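Local structure of putative PTS system, cellobiose-specific IIA component (3L8R) at residues Asn33-Ala37 / Glu66-Ala70. The protein probably acts as the cytoplasmic IIA component of a cellobiose-type phosphotransferase system, relaying phosphate from HPr toward the sugar-specific IIB partner during sugar uptake. Residues are numbered along the deposited sequence.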
loop_
_atom_site.group_PDB
_atom_site.type_symbol
_atom_site.label_atom_id
_atom_site.label_comp_id
_atom_site.label_asym_id
_atom_site.label_seq_id
_atom_site.Cartn_x
_atom_site.Cartn_y
_atom_site.Cartn_z
ATOM N N ASN A 33 13.347 2.820 -9.168
ATOM C CA ASN A 33 12.545 3.897 -9.722
ATOM C C ASN A 33 11.379 4.286 -8.849
ATOM O O ASN A 33 11.016 5.461 -8.773
ATOM C CB ASN A 33 12.084 3.576 -11.134
ATOM C CG ASN A 33 13.235 3.605 -12.127
ATOM O OD1 ASN A 33 14.068 4.517 -12.100
ATOM N ND2 ASN A 33 13.279 2.613 -13.018
ATOM N N SER A 34 10.804 3.337 -8.134
ATOM C CA SER A 34 9.709 3.762 -7.283
ATOM C C SER A 34 10.244 4.407 -6.015
ATOM O O SER A 34 9.659 5.387 -5.538
ATOM C CB SER A 34 8.636 2.671 -7.077
ATOM O OG SER A 34 8.911 1.820 -5.953
ATOM N N GLY A 35 11.406 3.936 -5.541
ATOM C CA GLY A 35 12.107 4.563 -4.394
ATOM C C GLY A 35 12.363 6.037 -4.701
ATOM O O GLY A 35 12.073 6.935 -3.908
ATOM N N ASN A 36 12.883 6.306 -5.888
ATOM C CA ASN A 36 13.120 7.665 -6.304
ATOM C C ASN A 36 11.820 8.457 -6.358
ATOM O O ASN A 36 11.754 9.601 -5.867
ATOM C CB ASN A 36 13.783 7.685 -7.663
ATOM C CG ASN A 36 14.324 9.057 -8.018
ATOM O OD1 ASN A 36 14.341 9.449 -9.182
ATOM N ND2 ASN A 36 14.784 9.783 -7.023
ATOM N N ALA A 37 10.774 7.850 -6.930
ATOM C CA ALA A 37 9.500 8.561 -7.063
ATOM C C ALA A 37 8.976 8.820 -5.684
ATOM O O ALA A 37 8.424 9.888 -5.428
ATOM C CB ALA A 37 8.482 7.777 -7.920
ATOM N N GLU A 66 8.889 9.328 -12.968
ATOM C CA GLU A 66 9.657 8.197 -12.468
ATOM C C GLU A 66 8.812 6.959 -12.180
ATOM O O GLU A 66 9.173 5.824 -12.577
ATOM C CB GLU A 66 10.445 8.603 -11.236
ATOM C CG GLU A 66 11.176 9.882 -11.450
ATOM C CD GLU A 66 12.070 9.864 -12.700
ATOM O OE1 GLU A 66 12.399 8.790 -13.273
ATOM O OE2 GLU A 66 12.457 10.964 -13.094
ATOM N N LEU A 67 7.686 7.180 -11.503
ATOM C CA LEU A 67 6.785 6.087 -11.190
ATOM C C LEU A 67 6.430 5.332 -12.448
ATOM O O LEU A 67 6.478 4.111 -12.456
ATOM C CB LEU A 67 5.523 6.573 -10.490
ATOM C CG LEU A 67 5.320 6.277 -9.012
ATOM C CD1 LEU A 67 3.813 6.263 -8.786
ATOM C CD2 LEU A 67 5.950 4.928 -8.597
ATOM N N LEU A 68 6.105 6.052 -13.509
ATOM C CA LEU A 68 5.777 5.418 -14.788
ATOM C C LEU A 68 6.775 4.365 -15.247
ATOM O O LEU A 68 6.372 3.319 -15.791
ATOM C CB LEU A 68 5.611 6.460 -15.896
ATOM C CG LEU A 68 4.537 6.010 -16.882
ATOM C CD1 LEU A 68 3.207 6.742 -16.514
ATOM C CD2 LEU A 68 4.968 6.194 -18.396
ATOM N N LYS A 69 8.064 4.610 -14.999
ATOM C CA LYS A 69 9.073 3.621 -15.398
ATOM C C LYS A 69 8.858 2.344 -14.618
ATOM O O LYS A 69 8.985 1.221 -15.190
ATOM C CB LYS A 69 10.497 4.120 -15.208
ATOM C CG LYS A 69 10.833 5.407 -15.951
ATOM C CD LYS A 69 12.136 5.988 -15.421
ATOM C CE LYS A 69 12.555 7.243 -16.244
ATOM N NZ LYS A 69 13.861 7.768 -15.746
ATOM N N ALA A 70 8.506 2.515 -13.334
ATOM C CA ALA A 70 8.227 1.389 -12.439
ATOM C C ALA A 70 6.943 0.685 -12.830
ATOM O O ALA A 70 6.937 -0.556 -12.951
ATOM C CB ALA A 70 8.233 1.819 -10.973
#
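Helix 20-49 and helix 53-82 meet here at the small residues Ser34, Ala37 and Ala70: the antiparallel segments 33-37 and 66-70 cross at 155°, their axes 7.9 Å apart. Start at Ala37, whose CB sits 3.7 Å from CG of Leu67 and 3.9 Å from CB of Glu66. Leu67 leaves its backbone sideways, with chi1 at -108°, between wells, yet its CD2 reaches to 3.8 Å from CB of Ser34. Ala70 adds its methyl, CB, 4.0 Å from Ser34 CB. Ser34 OG, on a p rotamer, hydrogen-bonds His99 of helix 91-118, so the residue meets the other helix through CB, not OG. Asn33, in the m rotamer, lies over the other helix, its ND2 3.8 Å from CB of Lys69. Glu66 points toward segment 33-37, its CG 3.9 Å from OD1 of Asn36, then folds m,m, while Lys69 extends from m through three t torsions, bringing NZ 3.0 Å from OE1 of Glu66 in a salt bridge. Leu67 and Ala70 touch Leu100, and Ala37 touches Thr103, tying the pair to helix 91-118 in the three-helix bundle of lactose/cellobiose IIA subunits. His95, predicted to carry the phosphate but unmodified here, is about 8 Å from Ser34, side chain to side chain. No hydrogen bond or salt bridge joins the segments, so their cohesion rests on van der Waals contact, while Glu66 and Lys69 pair within their own helix.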